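Local coordinates for mandelate racemase/muconate lactonizing enzyme family protein (Azoarcus sp., PDB 2QDE), which belongs to the enolase superfamily, pairing an N-terminal alpha/beta capping domain with a TIM-barrel-like domain that holds a bound barium ion, at residues A[35-40]-A[45-50]; A[67-72]-A[104-109]; A[137-142]-A[328-333]; A[177-182]-A[210-215]; A[308-313]-A[355-360]. All blocks are in the same frame, centred on the assembly; numbering follows the deposited sequence.

Contact 1: A[35-40]-A[45-50]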
# COMPACT_ATOMS: atom_id res chain seq x y z
N LEU A 35 -8.48 42.08 20.44
CA LEU A 35 -7.13 42.65 20.49
C LEU A 35 -6.52 42.15 21.79
O LEU A 35 -7.21 42.03 22.80
CB LEU A 35 -7.15 44.18 20.49
CG LEU A 35 -7.67 44.95 19.28
CD1 LEU A 35 -7.31 46.42 19.46
CD2 LEU A 35 -7.08 44.41 17.98
N LEU A 36 -5.23 41.86 21.75
CA LEU A 36 -4.53 41.37 22.93
C LEU A 36 -3.37 42.28 23.31
O LEU A 36 -2.66 42.80 22.46
CB LEU A 36 -3.97 39.96 22.65
CG LEU A 36 -3.03 39.35 23.70
CD1 LEU A 36 -3.78 39.11 25.01
CD2 LEU A 36 -2.46 38.05 23.17
N LYS A 37 -3.20 42.47 24.61
CA LYS A 37 -2.10 43.27 25.11
C LYS A 37 -1.41 42.49 26.22
O LYS A 37 -2.05 42.11 27.20
CB LYS A 37 -2.58 44.61 25.66
CG LYS A 37 -2.96 45.62 24.60
CD LYS A 37 -3.33 46.96 25.22
CE LYS A 37 -3.80 47.96 24.16
NZ LYS A 37 -4.26 49.25 24.78
N LEU A 38 -0.12 42.24 26.04
CA LEU A 38 0.68 41.54 27.03
C LEU A 38 1.60 42.58 27.65
O LEU A 38 2.61 42.97 27.06
CB LEU A 38 1.50 40.42 26.39
CG LEU A 38 0.74 39.29 25.69
CD1 LEU A 38 1.74 38.21 25.27
CD2 LEU A 38 -0.32 38.71 26.61
N HIS A 39 1.22 43.05 28.84
CA HIS A 39 2.00 44.06 29.55
C HIS A 39 3.20 43.48 30.29
O HIS A 39 3.05 42.52 31.04
CB HIS A 39 1.12 44.79 30.56
CG HIS A 39 -0.05 45.50 29.95
ND1 HIS A 39 -1.21 44.85 29.59
CD2 HIS A 39 -0.23 46.80 29.63
CE1 HIS A 39 -2.05 45.72 29.07
NE2 HIS A 39 -1.48 46.91 29.09
N SER A 40 4.37 44.08 30.10
CA SER A 40 5.57 43.61 30.79
C SER A 40 5.84 44.51 32.00
O SER A 40 5.23 45.58 32.15
CB SER A 40 6.78 43.66 29.87
OG SER A 40 7.25 44.98 29.71
N VAL A 45 4.86 46.83 26.00
CA VAL A 45 3.62 46.08 25.85
C VAL A 45 3.55 45.42 24.47
O VAL A 45 3.81 46.05 23.45
CB VAL A 45 2.40 47.01 26.00
CG1 VAL A 45 1.11 46.20 25.91
CG2 VAL A 45 2.48 47.77 27.32
N GLY A 46 3.23 44.13 24.46
CA GLY A 46 3.11 43.41 23.19
C GLY A 46 1.66 43.43 22.75
O GLY A 46 0.78 43.08 23.54
N ILE A 47 1.39 43.84 21.52
CA ILE A 47 0.01 43.89 21.02
C ILE A 47 -0.26 42.95 19.86
O ILE A 47 0.66 42.57 19.13
CB ILE A 47 -0.36 45.32 20.57
CG1 ILE A 47 0.54 45.76 19.40
CG2 ILE A 47 -0.21 46.29 21.73
CD1 ILE A 47 0.20 47.11 18.83
N ALA A 48 -1.52 42.58 19.68
CA ALA A 48 -1.92 41.69 18.59
C ALA A 48 -3.41 41.82 18.30
O ALA A 48 -4.19 42.21 19.17
CB ALA A 48 -1.59 40.24 18.95
N ASP A 49 -3.79 41.48 17.07
CA ASP A 49 -5.17 41.55 16.59
C ASP A 49 -5.52 40.16 16.03
O ASP A 49 -4.93 39.74 15.03
CB ASP A 49 -5.28 42.58 15.47
CG ASP A 49 -6.72 42.85 15.03
OD1 ASP A 49 -7.63 42.07 15.39
OD2 ASP A 49 -6.93 43.85 14.31
N ALA A 50 -6.45 39.46 16.67
CA ALA A 50 -6.85 38.13 16.22
C ALA A 50 -7.47 38.19 14.83
O ALA A 50 -7.40 37.22 14.05
CB ALA A 50 -7.84 37.52 17.20
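Residues 35-40 and 45-49 run antiparallel, 169° apart in direction with their axes 4.6 Å apart at closest, as the two arms of a beta hairpin in the N-terminal domain. Leu36 faces Ala48 and Leu38 faces Gly46 as hydrogen-bonded pairs, alternating with non-hydrogen-bonded pairs at Leu35-Asp49, Lys37-Ile47 and His39-Val45. The bonds from Leu36 N to Ala48 O (2.8 Å) and from Leu38 N to Gly46 O (2.8 Å) are nearly straight; the return bond from Ala48 N to Leu36 O is longer and more bent (3.0 Å, 137° at the hydrogen).

Side chains divide between two faces. On the face covered by helix 101-119, Leu36 packs on Thr106, Leu38 on Ala110 and small Ala48 on Phe109. On the other face Val45 lies alongside His39 and lays CG1 over the imidazole, a CH-pi contact with CG1 4.1 Å from the ring centroid. Lys37 and Ile47 also run side by side, Lys37 CG 4.0 Å from Ile47 CG2, before the extended lysine carries NZ off to a salt bridge with Glu371. At the far end, Leu35 CD2 abuts the carboxylate of Asp49, 3.4 Å from its CG, while Asp49 OD2 bonds to Ser302 and OD1 to Gly51 N.

The hairpin thus pairs its inner backbone groups, while outward ones turn to strand 5-15, Asp113 and Lys117. The residues of these segments on the helix-covered face are apolar; on the other, Asp49 reaches Ser302 of the barrel and Lys37 reaches Glu371, consistent with a link between the domains.

Contact 2: A[67-72]-A[104-109]; sequences SMICDF and KATVDF
Ile69 sends its CG1-CD1 arm across the gap between two helices and overlaps one methyl of Val107: Val107 CG2 lies 4.0 Å from Ile69 CD1 and equally 4.0 Å from Ile69 CG1. The two side chains overlap in opposing senses, so the methyl rests against the flank of the arm as well as its end. CG1 of Ile69 stands beside its own backbone N (chi1 -68°) and CD1 continues in an extended line, which gives the side chain the length to bridge helices whose closest CA atoms, those of Ile69 and Val107, are 7.8 Å apart. CD1 also reaches the methyl of Thr106, with Ile69 CD1 to Thr106 CG2 at 4.4 Å. The threonine suits this buried place because its hydroxyl is paid for within its own helix, OG1 bonding to Gln102 O, and its methyl is left to do the packing.

Helix 62-78 makes a wider pi-type turn at residues 68-72, where the bond from Phe72 N to Met68 O is weak. On the side turned from helix 101-119, Ser67 OG donates to Asp71 OD2 (2.8 Å), using the lone pair directed away from the other carboxylate oxygen; OD1 of Asp71 forms a salt bridge to Arg385. That side faces Thr61 and Asp63 of a second subunit.

Between these helices the chemistry is purely dispersive: branched aliphatic groups, joined by Leu36 and Val10 of the sheet, hold a three-way apolar junction of two helices and a sheet in the N-terminal domain, while the polar pair Ser67 and Asp71 lies on the subunit-facing side of helix 62-78.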
# COMPACT_ATOMS: atom_id res chain seq x y z
N SER A 67 -11.86 33.88 26.86
CA SER A 67 -11.83 32.96 27.98
C SER A 67 -10.58 32.09 27.99
O SER A 67 -9.92 31.96 29.02
CB SER A 67 -13.07 32.07 27.98
OG SER A 67 -13.05 31.22 29.10
N MET A 68 -10.24 31.50 26.85
CA MET A 68 -9.06 30.64 26.84
C MET A 68 -7.81 31.42 27.22
O MET A 68 -6.98 30.94 27.99
CB MET A 68 -8.87 29.98 25.47
CG MET A 68 -7.83 28.85 25.50
SD MET A 68 -8.17 27.59 26.75
CE MET A 68 -9.66 26.92 26.14
N ILE A 69 -7.67 32.64 26.70
CA ILE A 69 -6.49 33.44 27.02
C ILE A 69 -6.50 33.91 28.48
O ILE A 69 -5.49 33.80 29.17
CB ILE A 69 -6.40 34.68 26.10
CG1 ILE A 69 -6.09 34.25 24.66
CG2 ILE A 69 -5.30 35.63 26.60
CD1 ILE A 69 -5.93 35.41 23.70
N CYS A 70 -7.62 34.44 28.94
CA CYS A 70 -7.71 34.95 30.30
C CYS A 70 -7.88 33.92 31.41
O CYS A 70 -7.24 34.04 32.46
CB CYS A 70 -8.83 35.99 30.38
SG CYS A 70 -8.45 37.46 29.41
N ASP A 71 -8.73 32.92 31.20
CA ASP A 71 -8.97 31.91 32.22
C ASP A 71 -7.95 30.77 32.25
O ASP A 71 -7.87 30.05 33.25
CB ASP A 71 -10.37 31.30 32.05
CG ASP A 71 -11.48 32.29 32.35
OD1 ASP A 71 -11.43 32.91 33.43
OD2 ASP A 71 -12.39 32.45 31.52
N PHE A 72 -7.19 30.62 31.17
CA PHE A 72 -6.21 29.54 31.09
C PHE A 72 -4.79 29.96 30.75
O PHE A 72 -3.88 29.82 31.57
CB PHE A 72 -6.69 28.49 30.09
CG PHE A 72 -7.91 27.75 30.55
CD1 PHE A 72 -7.79 26.62 31.36
CD2 PHE A 72 -9.19 28.21 30.22
CE1 PHE A 72 -8.93 25.96 31.83
CE2 PHE A 72 -10.33 27.56 30.69
CZ PHE A 72 -10.19 26.43 31.50
N LYS A 104 -4.40 30.90 20.34
CA LYS A 104 -2.98 30.64 20.52
C LYS A 104 -2.17 31.57 19.61
O LYS A 104 -1.15 32.13 20.02
CB LYS A 104 -2.65 29.19 20.17
CG LYS A 104 -3.22 28.14 21.12
CD LYS A 104 -3.01 26.74 20.56
CE LYS A 104 -3.47 25.66 21.53
NZ LYS A 104 -3.47 24.31 20.91
N ALA A 105 -2.63 31.73 18.37
CA ALA A 105 -1.95 32.59 17.41
C ALA A 105 -1.87 34.02 17.93
O ALA A 105 -0.83 34.67 17.82
CB ALA A 105 -2.69 32.56 16.08
N THR A 106 -2.97 34.50 18.49
CA THR A 106 -3.02 35.85 19.03
C THR A 106 -1.95 36.07 20.10
O THR A 106 -1.30 37.12 20.13
CB THR A 106 -4.40 36.14 19.60
OG1 THR A 106 -5.37 35.99 18.55
CG2 THR A 106 -4.48 37.56 20.14
N VAL A 107 -1.79 35.09 20.98
CA VAL A 107 -0.79 35.17 22.04
C VAL A 107 0.60 35.22 21.40
O VAL A 107 1.44 36.04 21.77
CB VAL A 107 -0.89 33.94 22.97
CG1 VAL A 107 0.30 33.92 23.94
CG2 VAL A 107 -2.20 33.97 23.73
N ASP A 108 0.83 34.33 20.45
CA ASP A 108 2.10 34.23 19.73
C ASP A 108 2.46 35.56 19.06
O ASP A 108 3.62 35.99 19.11
CB ASP A 108 1.99 33.11 18.67
CG ASP A 108 3.18 33.07 17.73
OD1 ASP A 108 3.97 32.10 17.79
OD2 ASP A 108 3.32 34.00 16.91
N PHE A 109 1.48 36.21 18.44
CA PHE A 109 1.70 37.48 17.76
C PHE A 109 2.21 38.55 18.74
O PHE A 109 3.16 39.27 18.43
CB PHE A 109 0.42 38.01 17.11
CG PHE A 109 -0.16 37.11 16.05
CD1 PHE A 109 0.63 36.15 15.41
CD2 PHE A 109 -1.49 37.24 15.67
CE1 PHE A 109 0.10 35.33 14.41
CE2 PHE A 109 -2.04 36.43 14.68
CZ PHE A 109 -1.24 35.47 14.05

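Contact 3: A[137-142]-A[328-333]; sequences LGLVLG and GPLHIH
This is a small, mostly apolar contact inside the modified TIM barrel of the enolase superfamily, where the first barrel strand, 135-140, meets the short helix 328-332, which follows helix 303-315 in the barrel domain. No hydrogen bond crosses between the two segments; the CA atoms of Leu139 and Leu330, 9.4 Å apart, are the nearest, so side chains do most of the reaching.

Leu139 and Leu330 both point toward the opposite segment and meet methyl to methyl, Leu139 CD1 to Leu330 CD1 at 4.3 Å. Leucine fits both places because its branched end is long enough to reach across from strand to helix; Phe352 of strand 351-353 adds to the same cluster beside Leu330. Leu139 takes an unusual chi1 of -136°, away from the staggered positions.

His331 leans in from the helix. Its CG sits beside its own backbone N (chi1 -62°), which brings the far end of the imidazole over to the strand, where the ring passes alongside the Leu139 side chain, the two running in opposing senses. Val140, next along the strand, has its side chain about 8 Å from the bound barium ion and packs on Lys165 and Lys167. His331 NE2 faces both neighbours of the strand, 4.1 Å from Leu139 CG and 3.8 Å from Val140 O, too far from that carbonyl for a hydrogen bond.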
# COMPACT_ATOMS: atom_id res chain seq x y z
N LEU A 137 1.06 40.64 -4.19
CA LEU A 137 -0.25 40.21 -3.75
C LEU A 137 -1.27 39.93 -4.85
O LEU A 137 -1.16 40.41 -5.98
CB LEU A 137 -0.86 41.27 -2.82
CG LEU A 137 -0.12 41.64 -1.54
CD1 LEU A 137 -0.75 42.90 -0.94
CD2 LEU A 137 -0.17 40.48 -0.55
N GLY A 138 -2.27 39.14 -4.47
CA GLY A 138 -3.38 38.80 -5.33
C GLY A 138 -4.56 39.22 -4.48
O GLY A 138 -4.37 39.52 -3.30
N LEU A 139 -5.78 39.24 -5.02
CA LEU A 139 -6.92 39.68 -4.21
C LEU A 139 -8.22 38.95 -4.48
O LEU A 139 -8.50 38.56 -5.62
CB LEU A 139 -7.14 41.17 -4.43
CG LEU A 139 -7.42 42.05 -3.21
CD1 LEU A 139 -6.18 42.09 -2.32
CD2 LEU A 139 -7.80 43.45 -3.68
N VAL A 140 -9.02 38.76 -3.43
CA VAL A 140 -10.32 38.10 -3.54
C VAL A 140 -11.36 39.18 -3.85
O VAL A 140 -11.33 40.24 -3.24
CB VAL A 140 -10.74 37.44 -2.20
CG1 VAL A 140 -12.02 36.64 -2.40
CG2 VAL A 140 -9.64 36.54 -1.70
N LEU A 141 -12.28 38.90 -4.76
CA LEU A 141 -13.29 39.90 -5.11
C LEU A 141 -14.60 39.74 -4.33
O LEU A 141 -14.92 38.66 -3.83
CB LEU A 141 -13.59 39.84 -6.62
CG LEU A 141 -12.39 39.92 -7.56
CD1 LEU A 141 -12.89 39.95 -9.00
CD2 LEU A 141 -11.55 41.15 -7.27
N GLY A 142 -15.35 40.83 -4.23
CA GLY A 142 -16.61 40.80 -3.51
C GLY A 142 -17.74 40.27 -4.35
O GLY A 142 -17.69 40.32 -5.59
N GLY A 328 -6.14 42.16 4.60
CA GLY A 328 -7.29 42.51 5.42
C GLY A 328 -7.67 43.98 5.39
O GLY A 328 -8.85 44.30 5.20
N PRO A 329 -6.71 44.90 5.57
CA PRO A 329 -6.98 46.34 5.56
C PRO A 329 -7.67 46.86 4.30
O PRO A 329 -8.51 47.76 4.37
CB PRO A 329 -5.60 46.95 5.75
CG PRO A 329 -4.90 45.93 6.61
CD PRO A 329 -5.30 44.64 5.91
N LEU A 330 -7.33 46.29 3.14
CA LEU A 330 -7.94 46.73 1.89
C LEU A 330 -9.42 46.34 1.81
O LEU A 330 -10.22 47.04 1.20
CB LEU A 330 -7.19 46.15 0.68
CG LEU A 330 -5.69 46.47 0.58
CD1 LEU A 330 -5.14 45.90 -0.73
CD2 LEU A 330 -5.47 47.96 0.63
N HIS A 331 -9.78 45.22 2.44
CA HIS A 331 -11.17 44.78 2.43
C HIS A 331 -11.98 45.62 3.43
O HIS A 331 -13.10 46.05 3.14
CB HIS A 331 -11.27 43.29 2.78
CG HIS A 331 -10.57 42.40 1.80
ND1 HIS A 331 -9.64 41.45 2.18
CD2 HIS A 331 -10.65 42.32 0.45
CE1 HIS A 331 -9.19 40.82 1.11
NE2 HIS A 331 -9.78 41.33 0.05
N ILE A 332 -11.40 45.86 4.60
CA ILE A 332 -12.10 46.64 5.62
C ILE A 332 -12.35 48.08 5.16
O ILE A 332 -13.43 48.63 5.37
CB ILE A 332 -11.29 46.68 6.95
CG1 ILE A 332 -11.34 45.31 7.63
CG2 ILE A 332 -11.85 47.76 7.88
CD1 ILE A 332 -10.53 45.25 8.92
N HIS A 333 -11.35 48.68 4.52
CA HIS A 333 -11.46 50.06 4.06
C HIS A 333 -11.86 50.23 2.60
O HIS A 333 -11.75 51.31 2.04
CB HIS A 333 -10.14 50.78 4.35
CG HIS A 333 -9.77 50.79 5.79
ND1 HIS A 333 -10.40 51.60 6.72
CD2 HIS A 333 -8.88 50.04 6.49
CE1 HIS A 333 -9.91 51.35 7.92
NE2 HIS A 333 -8.99 50.41 7.81

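Contact 4: A[177-182]-A[210-215]; sequences AMVAEV and RALEKY
Tyr215 reaches back from the end of the segment 210-215 to lie against the helix 172-186, and each part of its side chain finds a partner. CB meets Val179 CG1 at 3.7 Å, and the same methyl, set anti to the valine's backbone N (chi1 173°), runs on obliquely past the near end of the ring, 3.7 Å from Tyr215 CG. Farther out the backbone of Ala180 takes over: Tyr215 CE1 is 3.7 Å from Ala180 CA, which stands over one face of the ring as a CH-pi donor, 4.1 Å from the centroid and 29° off the normal. At the tip Tyr215 OH touches Ala180 CB at 3.5 Å. An alanine suits this spot, since its single methyl lets the flat ring settle directly on the helix backbone. The opposite face of the ring is covered within its own segment by Lys214 CG, 3.7 Å above the plane, leaving the tyrosine sandwiched between an aliphatic lysine stem and a helix.

On the side toward strand 192-195, Leu212 CD2 reaches Val179 CB at 4.3 Å, a second contact for the beta-branched valine.

These are successive outer helices of the TIM barrel, 172-186 and 202-212, joined through strand 192-195. Val179 and Leu212 both rest on Ile194 of that strand, Val179 also packs on Leu166 of strand 164-167, and Arg183 of the first helix bonds to Tyr215 O.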
# COMPACT_ATOMS: atom_id res chain seq x y z
N ALA A 177 -21.72 31.40 -14.54
CA ALA A 177 -21.92 32.77 -15.01
C ALA A 177 -20.85 33.73 -14.50
O ALA A 177 -20.32 34.54 -15.27
CB ALA A 177 -23.31 33.25 -14.58
N MET A 178 -20.53 33.63 -13.21
CA MET A 178 -19.52 34.50 -12.61
C MET A 178 -18.16 34.33 -13.29
O MET A 178 -17.56 35.30 -13.76
CB MET A 178 -19.39 34.19 -11.11
CG MET A 178 -18.32 35.00 -10.37
SD MET A 178 -18.24 34.57 -8.59
CE MET A 178 -17.38 32.99 -8.65
N VAL A 179 -17.69 33.08 -13.35
CA VAL A 179 -16.41 32.76 -13.96
C VAL A 179 -16.40 33.08 -15.45
O VAL A 179 -15.42 33.64 -15.96
CB VAL A 179 -16.05 31.26 -13.75
CG1 VAL A 179 -14.79 30.89 -14.52
CG2 VAL A 179 -15.82 30.99 -12.27
N ALA A 180 -17.48 32.73 -16.14
CA ALA A 180 -17.56 32.99 -17.57
C ALA A 180 -17.31 34.47 -17.86
O ALA A 180 -16.46 34.82 -18.67
CB ALA A 180 -18.94 32.59 -18.10
N GLU A 181 -18.06 35.34 -17.17
CA GLU A 181 -17.93 36.78 -17.34
C GLU A 181 -16.55 37.32 -16.94
O GLU A 181 -15.90 38.03 -17.72
CB GLU A 181 -19.02 37.50 -16.53
CG GLU A 181 -18.75 38.99 -16.31
CD GLU A 181 -18.86 39.83 -17.58
OE1 GLU A 181 -18.94 39.24 -18.69
OE2 GLU A 181 -18.85 41.08 -17.46
N VAL A 182 -16.10 37.00 -15.74
CA VAL A 182 -14.80 37.47 -15.28
C VAL A 182 -13.67 37.07 -16.24
O VAL A 182 -12.81 37.89 -16.58
CB VAL A 182 -14.48 36.95 -13.87
CG1 VAL A 182 -13.12 37.47 -13.41
CG2 VAL A 182 -15.56 37.39 -12.90
N ARG A 210 -15.61 20.12 -13.85
CA ARG A 210 -15.57 19.76 -15.26
C ARG A 210 -16.29 20.81 -16.09
O ARG A 210 -15.87 21.14 -17.20
CB ARG A 210 -16.19 18.37 -15.48
CG ARG A 210 -15.28 17.25 -14.97
CD ARG A 210 -15.84 15.86 -15.25
NE ARG A 210 -14.81 14.84 -15.03
CZ ARG A 210 -15.00 13.54 -15.17
NH1 ARG A 210 -16.19 13.08 -15.55
NH2 ARG A 210 -14.01 12.69 -14.94
N ALA A 211 -17.36 21.37 -15.53
CA ALA A 211 -18.12 22.40 -16.22
C ALA A 211 -17.30 23.69 -16.34
O ALA A 211 -17.57 24.52 -17.20
CB ALA A 211 -19.42 22.68 -15.47
N LEU A 212 -16.29 23.83 -15.49
CA LEU A 212 -15.46 25.03 -15.49
C LEU A 212 -14.12 24.88 -16.22
O LEU A 212 -13.41 25.86 -16.41
CB LEU A 212 -15.19 25.49 -14.06
CG LEU A 212 -16.41 25.90 -13.21
CD1 LEU A 212 -15.95 26.29 -11.81
CD2 LEU A 212 -17.13 27.06 -13.88
N GLU A 213 -13.78 23.66 -16.62
CA GLU A 213 -12.50 23.43 -17.28
C GLU A 213 -12.26 24.29 -18.52
O GLU A 213 -11.12 24.66 -18.79
CB GLU A 213 -12.34 21.94 -17.63
CG GLU A 213 -12.30 21.04 -16.38
CD GLU A 213 -12.03 19.57 -16.67
OE1 GLU A 213 -12.60 19.04 -17.65
OE2 GLU A 213 -11.26 18.94 -15.90
N LYS A 214 -13.31 24.65 -19.24
CA LYS A 214 -13.13 25.47 -20.44
C LYS A 214 -12.66 26.89 -20.12
O LYS A 214 -12.20 27.62 -21.02
CB LYS A 214 -14.44 25.52 -21.25
CG LYS A 214 -15.55 26.35 -20.63
CD LYS A 214 -16.81 26.26 -21.48
CE LYS A 214 -17.37 24.84 -21.45
NZ LYS A 214 -18.34 24.56 -22.55
N TYR A 215 -12.75 27.28 -18.85
CA TYR A 215 -12.32 28.62 -18.44
C TYR A 215 -10.87 28.67 -17.96
O TYR A 215 -10.37 29.74 -17.61
CB TYR A 215 -13.27 29.16 -17.37
CG TYR A 215 -14.69 29.24 -17.86
CD1 TYR A 215 -15.03 30.06 -18.94
CD2 TYR A 215 -15.69 28.44 -17.30
CE1 TYR A 215 -16.32 30.10 -19.44
CE2 TYR A 215 -17.00 28.47 -17.81
CZ TYR A 215 -17.30 29.30 -18.88
OH TYR A 215 -18.58 29.33 -19.38

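Contact 5: A[308-313]-A[355-360]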
# COMPACT_ATOMS: atom_id res chain seq x y z
N PRO A 308 1.64 40.37 11.53
CA PRO A 308 2.39 39.12 11.73
C PRO A 308 2.68 38.43 10.39
O PRO A 308 3.82 38.05 10.11
CB PRO A 308 1.45 38.30 12.63
CG PRO A 308 0.75 39.35 13.43
CD PRO A 308 0.43 40.41 12.38
N ALA A 309 1.64 38.30 9.57
CA ALA A 309 1.78 37.67 8.26
C ALA A 309 2.75 38.47 7.37
O ALA A 309 3.56 37.88 6.66
CB ALA A 309 0.41 37.56 7.58
N ALA A 310 2.68 39.79 7.42
CA ALA A 310 3.57 40.62 6.61
C ALA A 310 5.03 40.30 6.94
O ALA A 310 5.86 40.14 6.04
CB ALA A 310 3.29 42.09 6.83
N HIS A 311 5.34 40.19 8.23
CA HIS A 311 6.70 39.88 8.66
C HIS A 311 7.12 38.47 8.22
O HIS A 311 8.24 38.26 7.72
CB HIS A 311 6.80 40.02 10.18
CG HIS A 311 6.85 41.44 10.65
ND1 HIS A 311 8.00 42.21 10.59
CD2 HIS A 311 5.89 42.24 11.17
CE1 HIS A 311 7.74 43.42 11.05
NE2 HIS A 311 6.47 43.47 11.41
N LEU A 312 6.21 37.52 8.40
CA LEU A 312 6.46 36.13 8.02
C LEU A 312 6.62 35.95 6.51
O LEU A 312 7.51 35.23 6.06
CB LEU A 312 5.31 35.24 8.52
CG LEU A 312 5.43 33.76 8.16
CD1 LEU A 312 6.53 33.13 9.00
CD2 LEU A 312 4.10 33.04 8.39
N LEU A 313 5.76 36.61 5.72
CA LEU A 313 5.83 36.49 4.27
C LEU A 313 7.10 37.09 3.67
O LEU A 313 7.52 36.69 2.58
CB LEU A 313 4.61 37.13 3.61
CG LEU A 313 3.23 36.57 3.99
CD1 LEU A 313 2.16 37.25 3.16
CD2 LEU A 313 3.20 35.07 3.76
N GLY A 355 -0.07 46.81 -5.85
CA GLY A 355 -0.28 45.37 -5.78
C GLY A 355 0.80 44.66 -4.98
O GLY A 355 0.99 43.45 -5.12
N TYR A 356 1.49 45.41 -4.12
CA TYR A 356 2.55 44.85 -3.28
C TYR A 356 2.35 45.24 -1.81
O TYR A 356 1.79 46.29 -1.51
CB TYR A 356 3.92 45.36 -3.72
CG TYR A 356 4.50 44.69 -4.94
CD1 TYR A 356 5.20 43.49 -4.84
CD2 TYR A 356 4.39 45.28 -6.20
CE1 TYR A 356 5.80 42.89 -5.96
CE2 TYR A 356 4.98 44.70 -7.33
CZ TYR A 356 5.68 43.50 -7.20
OH TYR A 356 6.26 42.93 -8.32
N LEU A 357 2.83 44.39 -0.91
CA LEU A 357 2.77 44.64 0.53
C LEU A 357 4.19 44.79 1.05
O LEU A 357 5.05 43.95 0.78
CB LEU A 357 2.06 43.50 1.26
CG LEU A 357 2.31 43.34 2.77
CD1 LEU A 357 1.92 44.62 3.52
CD2 LEU A 357 1.51 42.16 3.31
N TYR A 358 4.44 45.86 1.79
CA TYR A 358 5.76 46.11 2.37
C TYR A 358 5.65 46.02 3.88
O TYR A 358 4.78 46.66 4.48
CB TYR A 358 6.25 47.52 2.02
CG TYR A 358 6.45 47.79 0.56
CD1 TYR A 358 7.72 47.77 -0.02
CD2 TYR A 358 5.35 48.09 -0.26
CE1 TYR A 358 7.90 48.05 -1.38
CE2 TYR A 358 5.52 48.36 -1.61
CZ TYR A 358 6.79 48.35 -2.16
OH TYR A 358 6.93 48.61 -3.51
N PRO A 359 6.53 45.24 4.52
CA PRO A 359 6.46 45.13 5.98
C PRO A 359 6.99 46.40 6.65
O PRO A 359 7.96 46.99 6.18
CB PRO A 359 7.34 43.93 6.27
CG PRO A 359 8.41 44.07 5.24
CD PRO A 359 7.62 44.41 3.98
N ASN A 360 6.36 46.83 7.74
CA ASN A 360 6.84 48.01 8.45
C ASN A 360 8.21 47.63 9.02
O ASN A 360 8.48 46.45 9.23
CB ASN A 360 5.88 48.41 9.58
CG ASN A 360 4.66 49.17 9.08
OD1 ASN A 360 3.68 49.34 9.81
ND2 ASN A 360 4.72 49.64 7.84
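Ala310 packs against Leu357 and Pro359, and this is the close part of the contact, whereas at the other end the side chain of Asn360 stays at least 5.3 Å from the helix segment. Ala310 CB lies 3.9 Å from Leu357 CD2, and the backbones come within 5.4 Å between the CA atoms of Ala310 and Pro359. So close an approach of a helix to a strand end calls for a small residue on the helix, and alanine supplies it. Leu357 has CG anti to its backbone N (chi1 160°), which together with a chi2 of 57° directs its CD2 methyl at the alanine. Pro359, which follows Tyr358, adds its CB at 4.1 Å from Ala310 O; the rigid ring presents only hydrocarbon and has no N-H of its own.

Asn360, partly exposed, takes part through its backbone. The imidazole of His311 swings across so that His311 CE1 stands 3.6 Å from Asn360 O, approached obliquely; no hydrogen bond links the two segments. The polar end of this histidine is instead held from beyond the contact, by a bond between NE2 and Leu365 O, and its ring also meets that of Tyr124.

Helix 303-315 is thus set against strand 356-358, which joins the barrel sheet antiparallel to the first strand, 135-140. Apolar contacts do the holding at the buried end; at the other, the bond to the Leu365 carbonyl probably makes NE2 the protonated nitrogen, while CE1 merely comes near the carbonyl of Asn360, which lies well off the C-H direction.

How the contacts relate
Contacts 1 and 2 come first along the chain, their centres 10 Å apart; touching at Thr106 and Val107, they build the sheet-helix core of the N-terminal domain. The other three hold strands and helices of the barrel together. Contacts 3 and 5 alternate in sequence and share one sheet through the neighbouring strands 135-140 and 356-358, with a probable hydrogen bond from Leu137 N to Gly355 O; contact 4 is nested within the loop that contact 3 closes. Contact 5 also touches contact 2, where packing of Pro308 on Phe109 brings the two domains together. Contact 4 lies farthest out, its centre 44 Å from that of contact 1, on the opposite side of the chain's centre.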